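Arylsulfatase (Pseudoalteromonas sp. MB47, PDB 7AJ0) removes sulfate groups from the polysaccharide fucoidan as a calcium-containing sulfatase that assembles into a hexamer. Local coordinates at the interface of chains A and B and the interface of chains A and C. Coordinates in Å, arbitrary orientation; residue numbers count along the deposited sequence, not the author numbering. Chains: chain A/B/C, Arylsulfatase.

Contact 1: the interface of chains A and B. Residues chain A 330, 338-341, 450; chain B 475, 477.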
# COMPACT_ATOMS: atom_id res chain seq x y z
N GLU A 330 1.01 16.28 -14.11
CA GLU A 330 0.65 14.89 -14.33
C GLU A 330 -0.83 14.62 -14.13
O GLU A 330 -1.34 13.60 -14.61
CB GLU A 330 1.46 13.99 -13.39
CG GLU A 330 2.96 14.13 -13.53
CD GLU A 330 3.73 12.99 -12.88
OE1 GLU A 330 3.32 12.56 -11.78
OE2 GLU A 330 4.72 12.53 -13.47
N TYR A 338 6.81 15.86 -19.28
CA TYR A 338 7.58 14.76 -18.73
C TYR A 338 8.72 15.28 -17.88
O TYR A 338 9.40 16.24 -18.25
CB TYR A 338 8.16 13.87 -19.85
CG TYR A 338 9.38 13.10 -19.43
CD1 TYR A 338 9.28 12.02 -18.57
CD2 TYR A 338 10.64 13.46 -19.88
CE1 TYR A 338 10.40 11.31 -18.18
CE2 TYR A 338 11.77 12.76 -19.50
CZ TYR A 338 11.64 11.68 -18.64
OH TYR A 338 12.76 10.98 -18.25
N SER A 339 8.93 14.63 -16.73
CA SER A 339 10.08 14.90 -15.88
C SER A 339 10.58 13.59 -15.29
O SER A 339 9.78 12.73 -14.90
CB SER A 339 9.73 15.87 -14.75
OG SER A 339 10.83 16.00 -13.86
N PRO A 340 11.90 13.41 -15.20
CA PRO A 340 12.43 12.18 -14.60
C PRO A 340 12.29 12.14 -13.09
O PRO A 340 12.43 11.05 -12.51
CB PRO A 340 13.91 12.20 -15.01
CG PRO A 340 14.23 13.65 -15.13
CD PRO A 340 12.98 14.32 -15.65
N TRP A 341 12.01 13.26 -12.44
CA TRP A 341 12.01 13.32 -10.99
C TRP A 341 10.65 12.90 -10.42
O TRP A 341 9.66 12.75 -11.13
CB TRP A 341 12.36 14.72 -10.50
CG TRP A 341 13.46 15.38 -11.26
CD1 TRP A 341 13.46 16.66 -11.74
CD2 TRP A 341 14.72 14.81 -11.63
NE1 TRP A 341 14.65 16.92 -12.39
CE2 TRP A 341 15.44 15.80 -12.34
CE3 TRP A 341 15.31 13.56 -11.44
CZ2 TRP A 341 16.71 15.58 -12.84
CZ3 TRP A 341 16.58 13.34 -11.95
CH2 TRP A 341 17.27 14.35 -12.64
N ARG A 450 -0.23 9.68 -10.49
CA ARG A 450 -0.24 10.88 -11.32
C ARG A 450 -0.97 12.04 -10.64
O ARG A 450 -0.90 13.16 -11.14
CB ARG A 450 -0.88 10.66 -12.70
CG ARG A 450 -0.18 9.65 -13.60
CD ARG A 450 -0.79 9.69 -15.00
NE ARG A 450 -0.16 8.73 -15.90
CZ ARG A 450 -0.75 7.64 -16.38
NH1 ARG A 450 -2.01 7.35 -16.06
NH2 ARG A 450 -0.08 6.83 -17.19
N LYS B 475 7.75 6.56 -17.95
CA LYS B 475 8.06 6.03 -16.63
C LYS B 475 7.07 4.95 -16.19
O LYS B 475 7.09 4.55 -15.03
CB LYS B 475 8.11 7.17 -15.61
CG LYS B 475 9.21 8.19 -15.91
CD LYS B 475 9.35 9.30 -14.86
CE LYS B 475 8.10 9.52 -14.02
NZ LYS B 475 8.24 10.73 -13.17
N MET B 477 3.96 4.59 -15.30
CA MET B 477 3.37 4.86 -14.00
C MET B 477 2.02 4.17 -13.84
O MET B 477 1.71 3.65 -12.75
CB MET B 477 3.23 6.37 -13.79
CG MET B 477 4.56 7.10 -13.72
SD MET B 477 4.40 8.89 -13.62
CE MET B 477 3.56 9.08 -12.04
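B:Lys475 and B:Met477 reach from one subunit of the sulfatase hexamer into the neighbouring chain, the lysine towards loop A:338-341 and the methionine beneath the carboxylate of A:Glu330. The lysine shows how an amine can be received largely by backbone at a two-fold interface. Its NZ hydrogen-bonds to the carbonyl A:Ser339 O at 3.1 Å, approaching nearly along the C=O axis (163°), and a second hydrogen bond runs to A:Trp341 O at 3.2 Å. A longer salt bridge, 4.0 Å from NZ to A:Glu330 OE2, adds a carboxylate to the pair of carbonyls, so that the ammonium would be expected to keep its charge. On the way there the aliphatic part of the lysine runs obliquely past the CE1 edge of the A:Tyr338 ring, with CD 4.0 Å from CE1. The chain is bent at CG-CD (chi3 -22°), and this turn brings CE alongside A:Ser339 O and NZ to it.

B:Met477 meets A:Glu330 at about a right angle. The glutamate is extended beyond CG, and the thioether of B:Met477 lies off one face of its carboxylate, SD 3.7 Å from A:Glu330 OE2. Beyond the sulfur the methionine turns (chi3 64°), which sets the methyl in a corner, touching the carboxylate on one side and, roughly perpendicular to that, the aliphatic stem of A:Arg450. There CE packs at 4.1 Å from A:Arg450 CG and also lies 3.5 Å from A:Glu330 OE1.

Contact 2: the interface of chains A and C. Residues chain A 196-197, 200-201; chain C 283, 286-288.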
# COMPACT_ATOMS: atom_id res chain seq x y z
N ALA A 196 -18.72 18.00 -19.82
CA ALA A 196 -20.13 17.92 -20.16
C ALA A 196 -21.04 18.18 -18.97
O ALA A 196 -22.14 18.71 -19.14
CB ALA A 196 -20.44 16.54 -20.75
N ASP A 197 -20.61 17.82 -17.76
CA ASP A 197 -21.44 18.05 -16.58
C ASP A 197 -21.80 19.52 -16.42
O ASP A 197 -22.82 19.84 -15.78
CB ASP A 197 -20.74 17.55 -15.32
CG ASP A 197 -19.39 18.21 -15.10
OD1 ASP A 197 -18.70 18.50 -16.10
OD2 ASP A 197 -19.02 18.44 -13.93
N THR A 200 -23.20 20.76 -21.07
CA THR A 200 -24.49 20.29 -21.57
C THR A 200 -25.61 20.45 -20.55
O THR A 200 -26.75 20.05 -20.84
CB THR A 200 -24.38 18.82 -22.00
OG1 THR A 200 -24.12 17.99 -20.86
CG2 THR A 200 -23.26 18.65 -23.02
N ASN A 201 -25.32 21.01 -19.38
CA ASN A 201 -26.33 21.34 -18.37
C ASN A 201 -26.71 22.80 -18.57
O ASN A 201 -25.97 23.70 -18.15
CB ASN A 201 -25.79 21.07 -16.97
CG ASN A 201 -26.81 21.35 -15.88
OD1 ASN A 201 -27.65 22.24 -16.01
ND2 ASN A 201 -26.73 20.58 -14.80
N GLY C 283 -27.77 16.22 -22.40
CA GLY C 283 -28.22 16.90 -21.20
C GLY C 283 -29.53 16.40 -20.64
O GLY C 283 -30.05 17.00 -19.69
N PRO C 286 -29.97 14.52 -15.28
CA PRO C 286 -29.50 15.54 -14.31
C PRO C 286 -27.99 15.61 -14.22
O PRO C 286 -27.44 16.69 -14.00
CB PRO C 286 -30.13 15.08 -12.99
CG PRO C 286 -31.33 14.28 -13.39
CD PRO C 286 -30.96 13.60 -14.68
N ALA C 287 -27.30 14.47 -14.37
CA ALA C 287 -25.85 14.48 -14.34
C ALA C 287 -25.27 15.22 -15.53
O ALA C 287 -24.24 15.89 -15.41
CB ALA C 287 -25.31 13.05 -14.29
N ALA C 288 -25.93 15.12 -16.69
CA ALA C 288 -25.47 15.77 -17.92
C ALA C 288 -24.09 15.24 -18.33
O ALA C 288 -23.19 16.00 -18.67
CB ALA C 288 -25.46 17.29 -17.78
O HOH W 1 -24.99 18.46 -14.53
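A:Asn201 lies against C:Ala288 where two subunits of this sulfatase, a member of the alkaline phosphatase superfamily, join through backbone and water. The asparagine follows the short helix 196-199, and its CB packs on the methyl of C:Ala288, CB to CB 3.9 Å. From there CG points away from its own backbone N (chi1 -178°), which carries the amide on towards the carbonyls of C:Pro286 and C:Ala287. The amide nitrogen ND2 stands 4.0 Å from C:Pro286 O and reaches it through water 1 instead. The ND2-to-water 1 hydrogen bond, 2.8 Å, is almost straight, 171° at the hydrogen.

Water 1 is the joint of the patch. It also bonds to C:Ala287 O at 2.8 Å and, more loosely, to C:Pro286 O, while on the side of chain A it meets A:Asp197 O at 2.9 Å. With the asparagine N-H as donor to it, water 1 has two hydrogens for the three carbonyls around it, so at least one of these contacts must be shared or weaker.

Next to it the hydroxyl of A:Thr200 turns back on its own helix. With chi1 at 66°, OG1 is tucked over its own backbone and donates to A:Ala196 O at 2.7 Å, from above the carbonyl plane. C:Ala288 O comes close to this pair, but it also crowds A:Ala196 O, another acceptor, and its modelled position there is doubtful. C:Ala288 CB touches A:Thr200 OG1 at 3.4 Å.

Contact 3: the interface of chains A and B. Residues chain A 64, 70, 94, 341, 354, 372; chain B 71, 74-75, 338.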
# COMPACT_ATOMS: atom_id res chain seq x y z
N TRP A 64 11.39 19.07 -16.37
CA TRP A 64 12.84 19.16 -16.44
C TRP A 64 13.40 18.41 -17.64
O TRP A 64 14.38 18.86 -18.26
CB TRP A 64 13.45 18.61 -15.15
CG TRP A 64 14.92 18.84 -14.97
CD1 TRP A 64 15.51 19.88 -14.33
CD2 TRP A 64 15.98 17.99 -15.41
NE1 TRP A 64 16.87 19.74 -14.35
CE2 TRP A 64 17.19 18.59 -15.01
CE3 TRP A 64 16.03 16.78 -16.12
CZ2 TRP A 64 18.43 18.03 -15.28
CZ3 TRP A 64 17.27 16.22 -16.39
CH2 TRP A 64 18.45 16.85 -15.97
N TYR A 70 17.91 17.74 -22.28
CA TYR A 70 17.76 17.34 -20.89
C TYR A 70 17.44 15.86 -20.74
O TYR A 70 17.25 15.39 -19.61
CB TYR A 70 16.66 18.15 -20.21
CG TYR A 70 17.10 19.50 -19.68
CD1 TYR A 70 17.62 19.63 -18.40
CD2 TYR A 70 16.99 20.64 -20.46
CE1 TYR A 70 18.01 20.85 -17.91
CE2 TYR A 70 17.38 21.87 -19.98
CZ TYR A 70 17.89 21.97 -18.70
OH TYR A 70 18.28 23.20 -18.22
N THR A 94 21.28 22.60 -14.64
CA THR A 94 20.64 21.36 -14.24
C THR A 94 20.05 21.42 -12.83
O THR A 94 19.43 20.45 -12.39
CB THR A 94 21.63 20.19 -14.33
OG1 THR A 94 22.83 20.51 -13.61
CG2 THR A 94 21.98 19.90 -15.78
N TRP A 341 12.01 13.26 -12.44
CA TRP A 341 12.01 13.32 -10.99
C TRP A 341 10.65 12.90 -10.42
O TRP A 341 9.66 12.75 -11.13
CB TRP A 341 12.36 14.72 -10.50
CG TRP A 341 13.46 15.38 -11.26
CD1 TRP A 341 13.46 16.66 -11.74
CD2 TRP A 341 14.72 14.81 -11.63
NE1 TRP A 341 14.65 16.92 -12.39
CE2 TRP A 341 15.44 15.80 -12.34
CE3 TRP A 341 15.31 13.56 -11.44
CZ2 TRP A 341 16.71 15.58 -12.84
CZ3 TRP A 341 16.58 13.34 -11.95
CH2 TRP A 341 17.27 14.35 -12.64
N ARG A 354 12.11 21.43 -9.71
CA ARG A 354 13.34 21.37 -10.49
C ARG A 354 12.99 21.42 -11.98
O ARG A 354 12.43 20.46 -12.52
CB ARG A 354 14.13 20.11 -10.16
CG ARG A 354 15.60 20.20 -10.57
CD ARG A 354 16.37 18.96 -10.15
NE ARG A 354 17.76 19.00 -10.60
CZ ARG A 354 18.66 18.07 -10.33
NH1 ARG A 354 18.33 17.02 -9.59
NH2 ARG A 354 19.90 18.19 -10.78
N ASN A 372 25.61 22.75 -12.60
CA ASN A 372 24.64 22.28 -11.61
C ASN A 372 24.49 23.23 -10.43
O ASN A 372 23.94 22.84 -9.40
CB ASN A 372 25.04 20.89 -11.13
CG ASN A 372 23.88 20.12 -10.53
OD1 ASN A 372 22.73 20.31 -10.91
ND2 ASN A 372 24.18 19.23 -9.58
N GLY B 71 20.70 13.22 -20.08
CA GLY B 71 20.07 13.87 -18.95
C GLY B 71 20.69 13.55 -17.61
O GLY B 71 20.01 13.64 -16.58
N ALA B 74 26.44 16.01 -15.20
CA ALA B 74 26.52 17.04 -14.17
C ALA B 74 25.27 17.11 -13.31
O ALA B 74 25.34 17.59 -12.18
CB ALA B 74 26.79 18.40 -14.82
N ALA B 75 24.13 16.64 -13.82
CA ALA B 75 22.90 16.69 -13.05
C ALA B 75 22.90 15.69 -11.90
O ALA B 75 22.10 15.84 -10.96
CB ALA B 75 21.69 16.44 -13.95
N TYR B 338 22.07 5.46 -12.50
CA TYR B 338 20.83 6.21 -12.52
C TYR B 338 20.11 6.01 -13.84
O TYR B 338 20.73 6.01 -14.91
CB TYR B 338 21.08 7.71 -12.31
CG TYR B 338 19.97 8.58 -12.86
CD1 TYR B 338 18.73 8.62 -12.24
CD2 TYR B 338 20.16 9.35 -14.00
CE1 TYR B 338 17.71 9.40 -12.73
CE2 TYR B 338 19.15 10.14 -14.50
CZ TYR B 338 17.92 10.16 -13.86
OH TYR B 338 16.90 10.95 -14.35
O HOH W 2 20.82 15.47 -8.79
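B:Ala75, in the 3-10 turn 73-76, pushes its methyl against A:Thr94 and A:Trp64 and gives its carbonyl to A:Arg354; with B:Ala74 and B:Gly71 it supplies most of what chain B buries here. The methyl CB lies 3.8 Å from A:Thr94 CB and equally near CH2 of A:Trp64. The ring edges of A:Tyr70 and A:Trp341 abut opposite faces of that indole.

The carbonyl illustrates recognition by a guanidinium held from its own chain. NH2 of A:Arg354 donates to B:Ala75 O at 3.2 Å, in the carbonyl plane and on a lone pair, with 158° at the hydrogen. The side chain is extended throughout (chi1 -161°), and NE and NH2 both grip A:Thr94 O side-on, each at 2.8 Å. These two bonds restrict the guanidinium's rotation and probably pre-orient NH2, while A:Trp64 NE1 shares that oxygen. Water 2 bridges A:Arg354 NH1 to B:Ala75 O.

B:Ala74 O lies over the face of the A:Asn372 amide, 3.3 Å from CG, and is not placed to take an N-H; A:Thr94 OG1 holds the amide's turn by donating to OD1 at 2.7 Å. B:Gly71 CA lies 3.3 Å from A:Tyr70 O. B:Tyr338 crosses A:Trp341 at about a right angle, its hydroxyl OH 3.4 Å from CZ3. By fitting a small-residue turn to a polar and aromatic surface, this patch is likely to contribute to the A-B pairing of the hexamer.

Contact 1 and contact 3 belong to the same two-fold A-B interface, their C-alpha centres about 14 Å apart, and they meet at A:Trp341, which offers its carbonyl in one and its indole in the other. The same tyrosine serves both, as A:Tyr338 in contact 1 and B:Tyr338 in contact 3, as the two-fold repeat allows. Contact 2 lies on a separate A-C interface, about 33 Å from contact 1 and 44 Å from contact 3 between C-alpha centres, and shares no residue with either. This is consistent with a hexamer in which each subunit meets neighbours through two different two-fold interfaces.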